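Local atomic coordinates of methylxanthine N1-demethylase NdmA (Pseudomonas putida, PDB entry 6ICN), a protein that catalyses the N1-demethylation of caffeine to theobromine and formaldehyde, as a Rieske oxygenase with a [2Fe-2S] cluster and a non-heme iron centre. Residues 70-75 against 106-111; 147-152 against 344-349; 284-289 against 294-299; 207-212 against 222-227. All coordinates share one frame; numbering follows the deposited sequence.

Contact 1 (70-75 against 106-111); sequences GDEYVA and YDTHGA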
loop_
_atom_site.group_PDB
_atom_site.type_symbol
_atom_site.label_atom_id
_atom_site.label_comp_id
_atom_site.label_asym_id
_atom_site.label_seq_id
_atom_site.Cartn_x
_atom_site.Cartn_y
_atom_site.Cartn_z
ATOM N N GLY A 70 12.378 7.948 39.076
ATOM C CA GLY A 70 11.950 8.595 40.306
ATOM C C GLY A 70 11.286 9.909 39.965
ATOM O O GLY A 70 10.421 9.978 39.089
ATOM N N ASP A 71 11.725 10.987 40.616
ATOM C CA ASP A 71 11.120 12.293 40.414
ATOM C C ASP A 71 11.814 13.112 39.326
ATOM O O ASP A 71 11.476 14.283 39.139
ATOM C CB ASP A 71 11.117 13.072 41.737
ATOM C CG ASP A 71 10.081 12.550 42.714
ATOM O OD1 ASP A 71 8.978 12.165 42.263
ATOM O OD2 ASP A 71 10.363 12.527 43.932
ATOM N N GLU A 72 12.754 12.521 38.600
ATOM C CA GLU A 72 13.646 13.249 37.713
ATOM C C GLU A 72 13.464 12.759 36.283
ATOM O O GLU A 72 13.386 11.556 36.047
ATOM C CB GLU A 72 15.110 13.046 38.146
ATOM C CG GLU A 72 16.133 13.819 37.340
ATOM C CD GLU A 72 17.571 13.644 37.844
ATOM O OE1 GLU A 72 18.504 14.038 37.094
ATOM O OE2 GLU A 72 17.761 13.118 38.972
ATOM N N TYR A 73 13.439 13.696 35.335
ATOM C CA TYR A 73 13.630 13.348 33.929
ATOM C C TYR A 73 15.120 13.282 33.613
ATOM O O TYR A 73 15.872 14.238 33.880
ATOM C CB TYR A 73 12.928 14.365 33.019
ATOM C CG TYR A 73 11.425 14.354 33.184
ATOM C CD1 TYR A 73 10.644 13.358 32.597
ATOM C CD2 TYR A 73 10.785 15.317 33.955
ATOM C CE1 TYR A 73 9.272 13.350 32.756
ATOM C CE2 TYR A 73 9.409 15.308 34.128
ATOM C CZ TYR A 73 8.660 14.319 33.520
ATOM O OH TYR A 73 7.302 14.312 33.698
ATOM N N VAL A 74 15.550 12.154 33.049
ATOM C CA VAL A 74 16.955 11.864 32.791
ATOM C C VAL A 74 17.155 11.612 31.306
ATOM O O VAL A 74 16.332 10.937 30.671
ATOM C CB VAL A 74 17.437 10.651 33.612
ATOM C CG1 VAL A 74 18.872 10.292 33.274
ATOM C CG2 VAL A 74 17.281 10.931 35.117
ATOM N N ALA A 75 18.253 12.147 30.766
ATOM C CA ALA A 75 18.686 11.895 29.392
ATOM C C ALA A 75 20.063 11.230 29.391
ATOM O O ALA A 75 21.003 11.731 30.029
ATOM C CB ALA A 75 18.715 13.204 28.588
ATOM N N TYR A 106 21.083 1.267 34.948
ATOM C CA TYR A 106 21.777 2.549 35.038
ATOM C C TYR A 106 21.020 3.524 35.934
ATOM O O TYR A 106 19.797 3.674 35.814
ATOM C CB TYR A 106 21.948 3.155 33.646
ATOM C CG TYR A 106 22.855 2.335 32.776
ATOM C CD1 TYR A 106 24.220 2.547 32.795
ATOM C CD2 TYR A 106 22.342 1.327 31.949
ATOM C CE1 TYR A 106 25.082 1.802 32.001
ATOM C CE2 TYR A 106 23.194 0.555 31.140
ATOM C CZ TYR A 106 24.565 0.804 31.172
ATOM O OH TYR A 106 25.455 0.079 30.389
ATOM N N ASP A 107 21.761 4.222 36.814
ATOM C CA ASP A 107 21.128 5.202 37.692
ATOM C C ASP A 107 21.004 6.572 36.998
ATOM O O ASP A 107 21.345 6.744 35.821
ATOM C CB ASP A 107 21.886 5.280 39.031
ATOM C CG ASP A 107 23.301 5.844 38.911
ATOM O OD1 ASP A 107 23.641 6.524 37.916
ATOM O OD2 ASP A 107 24.094 5.639 39.884
ATOM N N THR A 108 20.486 7.568 37.730
ATOM C CA THR A 108 20.266 8.885 37.142
ATOM C C THR A 108 21.556 9.554 36.685
ATOM O O THR A 108 21.494 10.520 35.918
ATOM C CB THR A 108 19.557 9.819 38.125
ATOM O OG1 THR A 108 20.385 9.979 39.286
ATOM C CG2 THR A 108 18.200 9.261 38.516
ATOM N N HIS A 109 22.719 9.090 37.145
ATOM C CA HIS A 109 23.988 9.648 36.701
ATOM C C HIS A 109 24.614 8.859 35.563
ATOM O O HIS A 109 25.771 9.117 35.200
ATOM C CB HIS A 109 24.967 9.762 37.880
ATOM C CG HIS A 109 24.716 10.969 38.739
ATOM N ND1 HIS A 109 25.145 12.235 38.390
ATOM C CD2 HIS A 109 24.064 11.106 39.920
ATOM C CE1 HIS A 109 24.769 13.097 39.320
ATOM N NE2 HIS A 109 24.115 12.436 40.262
ATOM N N GLY A 110 23.870 7.922 34.971
ATOM C CA GLY A 110 24.436 7.097 33.926
ATOM C C GLY A 110 25.363 5.998 34.401
ATOM O O GLY A 110 26.024 5.374 33.569
ATOM N N ALA A 111 25.439 5.736 35.715
ATOM C CA ALA A 111 26.335 4.718 36.250
ATOM C C ALA A 111 25.624 3.374 36.367
ATOM O O ALA A 111 24.502 3.312 36.873
ATOM C CB ALA A 111 26.855 5.136 37.631
HETATM O O HOH W 1 20.969 13.023 35.263
HETATM O O HOH W 2 20.346 12.625 39.770
#
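Apolar contact between Thr108 and Val74 forms the dry part of this small interface. The methyl CG2 of Val74 meets CG2 of Thr108 at 3.9 Å, the two side chains crossing at about a right angle, while the other branch, CG1, lies 3.7 Å from Thr108 O. The threonine methyl reaches Val74 with CG2 anti to its own carbonyl carbon, which leaves OG1 in the position between backbone N and carbonyl carbon (chi1 61°).

Water supplies the polar part, for no direct hydrogen bond joins the two segments. Glu72 extends its chain with CG opposite the backbone N (chi1 -177°), and its carboxylate takes one water on each oxygen. The first donates to Glu72 OE1 and, at 2.6 Å, to Thr108 O; the second donates to Glu72 OE2 and lies 2.7 Å from Thr108 OG1. A single carboxylate thus reaches both the backbone and the hydroxyl of one threonine.

A third group of bonds shapes the loop itself. Asp107 OD1 accepts from His109 N at 2.8 Å, an Asx turn, and from Ala111 N at 2.9 Å, the two donors approaching opposite faces of the carboxylate plane. Gly110 N closes a type I turn onto Asp107 O, and the backbone angles of Gly110 would jam a CB against the preceding carbonyl.

Within the Rieske domain, Leu69 of strand 62-69 touches both Val74 and Thr108. The contact ties strand 72-77 of the six-stranded antiparallel sheet to the connection between strands 105-106 and 112-114 of the four-stranded one.

Contact 2 (147-152 against 344-349); sequences SSFDCT and EAHKEG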
loop_
_atom_site.group_PDB
_atom_site.type_symbol
_atom_site.label_atom_id
_atom_site.label_comp_id
_atom_site.label_asym_id
_atom_site.label_seq_id
_atom_site.Cartn_x
_atom_site.Cartn_y
_atom_site.Cartn_z
ATOM N N SER A 147 27.200 21.399 28.831
ATOM C CA SER A 147 26.922 22.324 29.915
ATOM C C SER A 147 28.181 23.037 30.402
ATOM O O SER A 147 28.112 23.760 31.399
ATOM C CB SER A 147 26.249 21.597 31.086
ATOM O OG SER A 147 25.011 20.994 30.695
ATOM N N SER A 148 29.308 22.881 29.696
ATOM C CA SER A 148 30.594 23.341 30.227
ATOM C C SER A 148 30.707 24.863 30.247
ATOM O O SER A 148 31.414 25.417 31.100
ATOM C CB SER A 148 31.743 22.728 29.428
ATOM O OG SER A 148 31.741 23.160 28.068
ATOM N N PHE A 149 30.029 25.570 29.337
ATOM C CA PHE A 149 30.058 27.029 29.406
ATOM C C PHE A 149 29.126 27.561 30.480
ATOM O O PHE A 149 29.322 28.682 30.957
ATOM C CB PHE A 149 29.661 27.672 28.071
ATOM C CG PHE A 149 30.695 27.564 26.997
ATOM C CD1 PHE A 149 31.883 26.885 27.201
ATOM C CD2 PHE A 149 30.474 28.171 25.765
ATOM C CE1 PHE A 149 32.826 26.791 26.188
ATOM C CE2 PHE A 149 31.410 28.093 24.758
ATOM C CZ PHE A 149 32.587 27.403 24.959
ATOM N N ASP A 150 28.075 26.807 30.808
ATOM C CA ASP A 150 27.173 27.096 31.925
ATOM C C ASP A 150 26.640 28.532 31.905
ATOM O O ASP A 150 26.655 29.239 32.912
ATOM C CB ASP A 150 27.858 26.781 33.255
ATOM C CG ASP A 150 26.863 26.527 34.375
ATOM O OD1 ASP A 150 25.662 26.289 34.088
ATOM O OD2 ASP A 150 27.281 26.578 35.540
ATOM N N CYS A 151 26.115 28.957 30.743
ATOM C CA CYS A 151 25.577 30.310 30.643
ATOM C C CYS A 151 24.289 30.385 29.827
ATOM O O CYS A 151 23.883 31.481 29.425
ATOM C CB CYS A 151 26.617 31.269 30.023
ATOM S SG CYS A 151 27.038 30.907 28.316
ATOM N N THR A 152 23.635 29.260 29.574
ATOM C CA THR A 152 22.402 29.245 28.801
ATOM C C THR A 152 21.269 28.717 29.667
ATOM O O THR A 152 21.497 27.953 30.613
ATOM C CB THR A 152 22.554 28.372 27.551
ATOM O OG1 THR A 152 22.902 27.042 27.953
ATOM C CG2 THR A 152 23.664 28.935 26.650
ATOM N N GLU A 344 31.343 32.452 16.230
ATOM C CA GLU A 344 32.714 32.935 16.380
ATOM C C GLU A 344 33.126 32.992 17.846
ATOM O O GLU A 344 34.234 32.569 18.201
ATOM C CB GLU A 344 32.853 34.313 15.727
ATOM C CG GLU A 344 32.736 34.281 14.207
ATOM C CD GLU A 344 33.769 33.364 13.563
ATOM O OE1 GLU A 344 33.456 32.769 12.507
ATOM O OE2 GLU A 344 34.886 33.232 14.127
ATOM N N ALA A 345 32.241 33.493 18.708
ATOM C CA ALA A 345 32.558 33.601 20.129
ATOM C C ALA A 345 32.752 32.232 20.771
ATOM O O ALA A 345 33.610 32.068 21.647
ATOM C CB ALA A 345 31.465 34.384 20.844
ATOM N N HIS A 346 31.962 31.232 20.361
ATOM C CA HIS A 346 32.175 29.886 20.886
ATOM C C HIS A 346 33.612 29.414 20.647
ATOM O O HIS A 346 34.209 28.760 21.512
ATOM C CB HIS A 346 31.166 28.918 20.256
ATOM C CG HIS A 346 31.532 27.477 20.418
ATOM N ND1 HIS A 346 32.278 26.789 19.485
ATOM C CD2 HIS A 346 31.271 26.595 21.415
ATOM C CE1 HIS A 346 32.451 25.544 19.893
ATOM N NE2 HIS A 346 31.854 25.403 21.063
ATOM N N LYS A 347 34.193 29.752 19.493
ATOM C CA LYS A 347 35.570 29.350 19.224
ATOM C C LYS A 347 36.540 29.998 20.200
ATOM O O LYS A 347 37.593 29.423 20.494
ATOM C CB LYS A 347 35.980 29.718 17.798
ATOM C CG LYS A 347 35.274 28.983 16.684
ATOM C CD LYS A 347 35.712 29.579 15.345
ATOM C CE LYS A 347 34.846 29.103 14.186
ATOM N NZ LYS A 347 35.214 29.789 12.908
ATOM N N GLU A 348 36.208 31.189 20.700
ATOM C CA GLU A 348 37.068 31.917 21.625
ATOM C C GLU A 348 36.893 31.500 23.083
ATOM O O GLU A 348 37.691 31.921 23.926
ATOM C CB GLU A 348 36.830 33.428 21.505
ATOM C CG GLU A 348 37.224 34.020 20.156
ATOM C CD GLU A 348 38.637 33.635 19.751
ATOM O OE1 GLU A 348 38.825 33.164 18.602
ATOM O OE2 GLU A 348 39.555 33.785 20.595
ATOM N N GLY A 349 35.880 30.709 23.411
ATOM C CA GLY A 349 35.757 30.131 24.735
ATOM C C GLY A 349 34.581 30.689 25.522
ATOM O O GLY A 349 33.830 31.556 25.071
#
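Phe149 and Gly349 mark the closest backbone approach, their CA atoms 8.0 Å apart, so a loop and a helix end face each other and the contact is made largely by side chains. Segment 147-152 has no regular secondary structure, whereas 344-348 forms the C-terminal end of helix 330-348, and Gly349 follows it. Gly349 leaves helical angles with positive phi (112°) and at the same time occupies the N-cap position of the next helix; a CB there would collide with the carbonyl oxygen of Glu348.

The ring of Phe149 carries the contact. Its CE2 atom lies 3.7 Å from His346 CD2, and Phe149 CZ is 3.9 Å from Gly349 C, so the far end of the ring touches a helical side chain and the residue just after the helix. The phenyl and imidazole touch by their rims without overlapping, centroids 5.6 Å apart and planes at 42°. His346 reaches this place by carrying CG anti to its backbone N (chi1 164°), which swings CD2 round to the phenylalanine although its CB does not point at the loop. Replacing Phe149 with an alanine would probably open a gap beside Gly349 and leave His346 CD2 without its phenyl partner.

More rings gather around the pair. His33, from the N-terminal part of the chain, stacks on Phe149 and also meets His346, while Phe353 of helix 350-358 adjoins Phe149 at a steep angle. This surface cluster joins the loop between strands 140-144 and 166-175 to the junction of helices 330-348 and 350-358.

Contact 3 (284-289 against 294-299); sequences FAREQS and YLHIAF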
loop_
_atom_site.group_PDB
_atom_site.type_symbol
_atom_site.label_atom_id
_atom_site.label_comp_id
_atom_site.label_asym_id
_atom_site.label_seq_id
_atom_site.Cartn_x
_atom_site.Cartn_y
_atom_site.Cartn_z
ATOM N N PHE A 284 0.236 27.159 22.455
ATOM C CA PHE A 284 -0.462 28.430 22.325
ATOM C C PHE A 284 -1.389 28.638 23.510
ATOM O O PHE A 284 -1.943 27.684 24.070
ATOM C CB PHE A 284 -1.228 28.575 20.978
ATOM C CG PHE A 284 -2.384 27.635 20.813
ATOM C CD1 PHE A 284 -2.195 26.371 20.283
ATOM C CD2 PHE A 284 -3.665 28.027 21.168
ATOM C CE1 PHE A 284 -3.268 25.513 20.116
ATOM C CE2 PHE A 284 -4.746 27.163 21.025
ATOM C CZ PHE A 284 -4.545 25.904 20.499
ATOM N N ALA A 285 -1.522 29.906 23.897
ATOM C CA ALA A 285 -2.295 30.289 25.072
ATOM C C ALA A 285 -3.269 31.386 24.689
ATOM O O ALA A 285 -2.948 32.246 23.861
ATOM C CB ALA A 285 -1.401 30.783 26.212
ATOM N N ARG A 286 -4.465 31.356 25.280
ATOM C CA ARG A 286 -5.437 32.369 24.904
ATOM C C ARG A 286 -6.246 32.807 26.110
ATOM O O ARG A 286 -6.575 32.002 26.987
ATOM C CB ARG A 286 -6.374 31.889 23.785
ATOM C CG ARG A 286 -7.269 30.698 24.133
ATOM C CD ARG A 286 -7.814 30.131 22.827
ATOM N NE ARG A 286 -8.978 29.265 22.991
ATOM C CZ ARG A 286 -8.918 27.975 23.290
ATOM N NH1 ARG A 286 -7.744 27.383 23.496
ATOM N NH2 ARG A 286 -10.043 27.263 23.371
ATOM N N GLU A 287 -6.556 34.104 26.124
ATOM C CA GLU A 287 -7.356 34.705 27.184
ATOM C C GLU A 287 -8.834 34.374 27.017
ATOM O O GLU A 287 -9.512 34.011 27.989
ATOM C CB GLU A 287 -7.128 36.217 27.174
ATOM C CG GLU A 287 -7.822 36.967 28.279
ATOM C CD GLU A 287 -7.535 38.458 28.200
ATOM O OE1 GLU A 287 -7.075 38.929 27.131
ATOM O OE2 GLU A 287 -7.767 39.153 29.211
ATOM N N GLN A 288 -9.346 34.489 25.790
ATOM C CA GLN A 288 -10.718 34.087 25.470
ATOM C C GLN A 288 -10.705 32.595 25.162
ATOM O O GLN A 288 -10.264 32.179 24.087
ATOM C CB GLN A 288 -11.257 34.901 24.297
ATOM C CG GLN A 288 -11.712 36.305 24.680
ATOM C CD GLN A 288 -12.282 37.080 23.502
ATOM O OE1 GLN A 288 -12.337 36.576 22.374
ATOM N NE2 GLN A 288 -12.713 38.318 23.758
ATOM N N SER A 289 -11.181 31.777 26.103
ATOM C CA SER A 289 -10.962 30.338 26.006
ATOM C C SER A 289 -12.251 29.531 26.130
ATOM O O SER A 289 -12.192 28.319 26.388
ATOM C CB SER A 289 -9.959 29.872 27.057
ATOM O OG SER A 289 -10.426 30.117 28.379
ATOM N N TYR A 294 -9.964 23.106 19.113
ATOM C CA TYR A 294 -9.732 22.595 17.760
ATOM C C TYR A 294 -10.002 23.629 16.678
ATOM O O TYR A 294 -9.509 23.476 15.553
ATOM C CB TYR A 294 -10.570 21.336 17.553
ATOM C CG TYR A 294 -10.132 20.298 18.545
ATOM C CD1 TYR A 294 -8.936 19.612 18.355
ATOM C CD2 TYR A 294 -10.848 20.067 19.719
ATOM C CE1 TYR A 294 -8.494 18.695 19.273
ATOM C CE2 TYR A 294 -10.407 19.143 20.650
ATOM C CZ TYR A 294 -9.225 18.457 20.408
ATOM O OH TYR A 294 -8.748 17.536 21.307
ATOM N N LEU A 295 -10.773 24.673 16.983
ATOM C CA LEU A 295 -10.790 25.850 16.125
ATOM C C LEU A 295 -9.371 26.365 15.907
ATOM O O LEU A 295 -8.934 26.602 14.772
ATOM C CB LEU A 295 -11.659 26.934 16.763
ATOM C CG LEU A 295 -11.745 28.238 15.976
ATOM C CD1 LEU A 295 -12.496 28.020 14.665
ATOM C CD2 LEU A 295 -12.441 29.280 16.828
ATOM N N HIS A 296 -8.621 26.486 16.996
ATOM C CA HIS A 296 -7.273 27.032 16.919
ATOM C C HIS A 296 -6.279 26.019 16.369
ATOM O O HIS A 296 -5.421 26.380 15.555
ATOM C CB HIS A 296 -6.865 27.534 18.303
ATOM C CG HIS A 296 -7.788 28.598 18.802
ATOM N ND1 HIS A 296 -7.738 29.892 18.327
ATOM C CD2 HIS A 296 -8.861 28.539 19.626
ATOM C CE1 HIS A 296 -8.700 30.599 18.890
ATOM N NE2 HIS A 296 -9.405 29.798 19.673
ATOM N N ILE A 297 -6.376 24.759 16.808
ATOM C CA ILE A 297 -5.448 23.738 16.320
ATOM C C ILE A 297 -5.589 23.586 14.816
ATOM O O ILE A 297 -4.591 23.509 14.088
ATOM C CB ILE A 297 -5.679 22.399 17.050
ATOM C CG1 ILE A 297 -5.257 22.518 18.515
ATOM C CG2 ILE A 297 -4.869 21.275 16.360
ATOM C CD1 ILE A 297 -5.805 21.386 19.413
ATOM N N ALA A 298 -6.828 23.576 14.314
ATOM C CA ALA A 298 -7.013 23.428 12.878
ATOM C C ALA A 298 -6.422 24.617 12.128
ATOM O O ALA A 298 -5.801 24.444 11.068
ATOM C CB ALA A 298 -8.500 23.271 12.553
ATOM N N PHE A 299 -6.600 25.830 12.669
ATOM C CA PHE A 299 -6.027 27.025 12.054
ATOM C C PHE A 299 -4.498 26.968 12.052
ATOM O O PHE A 299 -3.858 27.222 11.023
ATOM C CB PHE A 299 -6.511 28.272 12.782
ATOM C CG PHE A 299 -6.012 29.543 12.165
ATOM C CD1 PHE A 299 -6.635 30.071 11.052
ATOM C CD2 PHE A 299 -4.900 30.184 12.680
ATOM C CE1 PHE A 299 -6.164 31.238 10.461
ATOM C CE2 PHE A 299 -4.425 31.348 12.097
ATOM C CZ PHE A 299 -5.058 31.872 10.989
#
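Strand 284-286 and helix 294-299 run at 140° to each other, with axes 10.8 Å apart at closest approach and Phe284 opposite His296. His296 meets two strand residues, Phe284 and Arg286, whose side chains leave the strand on the same side.

From one direction comes Phe284, its CE2 atom 3.5 Å from His296 CB. The two rings meet obliquely with planes at 45°, a pairing that is neither stacked nor T-shaped. The same phenyl presents its edge to the helix one residue on, CE1 lying 3.9 Å from Ile297 CG1.

Arg286 CD lies over the imidazole face, 3.9 Å from the centroid of the His296 ring and 27° off the normal, a CH-pi contact; the guanidinium, tilted to the ring, has His296 CD2 over one of its faces. NE approaches NE2 of His296 without a hydrogen bond: both atoms are engaged by Asp291, which forms a salt bridge with Arg286 and a hydrogen bond with His296, while Asp293 forms a salt bridge with Arg286 NH1. Asp291, held by both groups, probably helps set how they are turned.

In topology this is a beta-alpha connection with a short, acid-rich turn, by which strand 277-286 of the catalytic domain's antiparallel sheet leads into helix 293-313. That helix goes on to supply Asn300, Val303 and Phe304 to the caffeine pocket and Asp307 to the metal site.

Contact 4 (207-212 against 222-227); sequences EPPIVP and FVYDTP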
loop_
_atom_site.group_PDB
_atom_site.type_symbol
_atom_site.label_atom_id
_atom_site.label_comp_id
_atom_site.label_asym_id
_atom_site.label_seq_id
_atom_site.Cartn_x
_atom_site.Cartn_y
_atom_site.Cartn_z
ATOM N N GLU A 207 3.979 45.049 2.036
ATOM C CA GLU A 207 5.088 45.905 2.438
ATOM C C GLU A 207 5.137 46.019 3.957
ATOM O O GLU A 207 4.271 46.686 4.546
ATOM C CB GLU A 207 4.955 47.289 1.803
ATOM C CG GLU A 207 6.054 48.256 2.219
ATOM C CD GLU A 207 6.077 49.513 1.364
ATOM O OE1 GLU A 207 6.948 50.378 1.606
ATOM O OE2 GLU A 207 5.228 49.629 0.448
ATOM N N PRO A 208 6.112 45.411 4.627
ATOM C CA PRO A 208 6.166 45.477 6.090
ATOM C C PRO A 208 6.995 46.663 6.548
ATOM O O PRO A 208 7.786 47.213 5.769
ATOM C CB PRO A 208 6.842 44.152 6.466
ATOM C CG PRO A 208 7.809 43.914 5.318
ATOM C CD PRO A 208 7.164 44.531 4.074
ATOM N N PRO A 209 6.846 47.086 7.799
ATOM C CA PRO A 209 7.716 48.135 8.338
ATOM C C PRO A 209 9.063 47.556 8.756
ATOM O O PRO A 209 9.248 46.342 8.862
ATOM C CB PRO A 209 6.936 48.648 9.550
ATOM C CG PRO A 209 6.203 47.425 10.030
ATOM C CD PRO A 209 5.812 46.677 8.765
ATOM N N ILE A 210 10.015 48.455 8.978
ATOM C CA ILE A 210 11.353 48.104 9.442
ATOM C C ILE A 210 11.392 48.416 10.936
ATOM O O ILE A 210 11.388 49.585 11.332
ATOM C CB ILE A 210 12.433 48.884 8.676
ATOM C CG1 ILE A 210 12.116 48.921 7.178
ATOM C CG2 ILE A 210 13.820 48.306 8.930
ATOM C CD1 ILE A 210 12.001 47.542 6.528
ATOM N N VAL A 211 11.433 47.389 11.778
ATOM C CA VAL A 211 11.236 47.586 13.216
ATOM C C VAL A 211 12.575 47.625 13.951
ATOM O O VAL A 211 13.526 46.938 13.552
ATOM C CB VAL A 211 10.330 46.487 13.800
ATOM C CG1 VAL A 211 9.036 46.400 13.010
ATOM C CG2 VAL A 211 11.040 45.144 13.805
ATOM N N PRO A 212 12.702 48.410 15.021
ATOM C CA PRO A 212 13.894 48.298 15.867
ATOM C C PRO A 212 13.917 46.959 16.591
ATOM O O PRO A 212 12.873 46.398 16.929
ATOM C CB PRO A 212 13.750 49.466 16.851
ATOM C CG PRO A 212 12.316 49.822 16.827
ATOM C CD PRO A 212 11.775 49.456 15.485
ATOM N N PHE A 222 11.337 42.571 19.749
ATOM C CA PHE A 222 10.855 43.541 18.769
ATOM C C PHE A 222 9.333 43.463 18.683
ATOM O O PHE A 222 8.726 42.445 19.035
ATOM C CB PHE A 222 11.513 43.344 17.386
ATOM C CG PHE A 222 11.487 41.914 16.860
ATOM C CD1 PHE A 222 12.503 41.018 17.178
ATOM C CD2 PHE A 222 10.478 41.504 16.009
ATOM C CE1 PHE A 222 12.483 39.707 16.673
ATOM C CE2 PHE A 222 10.442 40.198 15.495
ATOM C CZ PHE A 222 11.442 39.300 15.834
ATOM N N VAL A 223 8.723 44.564 18.222
ATOM C CA VAL A 223 7.271 44.738 18.190
ATOM C C VAL A 223 6.821 45.134 16.784
ATOM O O VAL A 223 7.487 45.928 16.109
ATOM C CB VAL A 223 6.817 45.786 19.231
ATOM C CG1 VAL A 223 5.307 45.992 19.187
ATOM C CG2 VAL A 223 7.258 45.373 20.626
ATOM N N TYR A 224 5.683 44.589 16.346
ATOM C CA TYR A 224 5.170 44.782 14.986
ATOM C C TYR A 224 3.656 44.928 15.045
ATOM O O TYR A 224 2.956 43.999 15.457
ATOM C CB TYR A 224 5.576 43.605 14.087
ATOM C CG TYR A 224 4.967 43.558 12.688
ATOM C CD1 TYR A 224 4.543 44.717 12.038
ATOM C CD2 TYR A 224 4.827 42.344 12.011
ATOM C CE1 TYR A 224 3.988 44.668 10.762
ATOM C CE2 TYR A 224 4.278 42.287 10.728
ATOM C CZ TYR A 224 3.862 43.454 10.109
ATOM O OH TYR A 224 3.316 43.421 8.840
ATOM N N ASP A 225 3.144 46.088 14.626
ATOM C CA ASP A 225 1.698 46.311 14.541
ATOM C C ASP A 225 1.238 45.947 13.134
ATOM O O ASP A 225 1.455 46.705 12.184
ATOM C CB ASP A 225 1.353 47.754 14.890
ATOM C CG ASP A 225 1.789 48.126 16.291
ATOM O OD1 ASP A 225 1.493 47.347 17.227
ATOM O OD2 ASP A 225 2.433 49.185 16.458
ATOM N N THR A 226 0.600 44.777 13.000
ATOM C CA THR A 226 0.149 44.293 11.698
ATOM C C THR A 226 -1.004 45.154 11.170
ATOM O O THR A 226 -1.632 45.904 11.929
ATOM C CB THR A 226 -0.282 42.824 11.789
ATOM O OG1 THR A 226 -1.426 42.700 12.650
ATOM C CG2 THR A 226 0.866 41.960 12.320
ATOM N N PRO A 227 -1.282 45.087 9.862
ATOM C CA PRO A 227 -2.401 45.862 9.308
ATOM C C PRO A 227 -3.736 45.495 9.944
ATOM O O PRO A 227 -3.978 44.347 10.330
ATOM C CB PRO A 227 -2.380 45.502 7.817
ATOM C CG PRO A 227 -0.961 45.142 7.541
ATOM C CD PRO A 227 -0.453 44.484 8.798
HETATM O O HOH W 3 10.287 46.785 17.464
#
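Tyr224 of strand 219-225 packs against Pro209 of a proline-rich segment, and Val211 and Phe222 are the other large contributors to the buried surface. With chi1 at 172°, CG opposite the backbone N, the tyrosine ring swings over to Pro209. There Tyr224 CE1 lies 3.4 Å from Pro209 CD, with CG of the same pyrrolidine close behind; proline and phenol cross at about a right angle and meet obliquely. Pro208 CB, further along, comes within 4.3 Å of Tyr224 OH. Within its own segment, Thr226 CG2 lies over one face of the ring. Shortening Tyr224 to an alanine is likely to open a gap beside Pro209 and take away the ring that its CD and CG rest against.

Val211 divides its methyls: CG1 lies 3.5 Å from the backbone oxygen Val223 O, while CG2 is 4.0 Å from Phe222 CB.

Phe222 gives the interface chiefly its CB, which is 3.4 Å from Pro212 O, while its ring leads away to stack on Tyr243. No direct hydrogen bond crosses between the segments. Instead a water donates to Pro212 O at 2.7 Å and accepts from Val223 N at 2.8 Å, satisfying two backbone atoms where the segments draw together.

Such an irregular run, laid beside a strand by proline and aromatic contacts with a bridging water, packs on strand 219-225, next to the outermost strand 214-216 of the seven-stranded antiparallel sheet in the catalytic domain. Tyr224 also meets Phe189, and its side chain is about 8 Å from the bound caffeine.

Contact 1 comes first along the chain and belongs to the Rieske domain, joining its two sheets; contacts 3 and 4 lie in the catalytic C-terminal domain and reach one seven-stranded antiparallel sheet, their centres 24 Å apart. Contact 4 precedes contact 3 in sequence, and both fall within the 191 residues that separate the segments of contact 2. That long-range pairing brings the loop following strand 140-144 to the end of helix 330-348. Contacts 1 and 4 are the most distant pair, with centres 46 Å apart on opposite sides of the chain's centre. No two contacts touch; they are spread over the Rieske domain, the C-terminal domain and the loop-to-helix junction of contact 2.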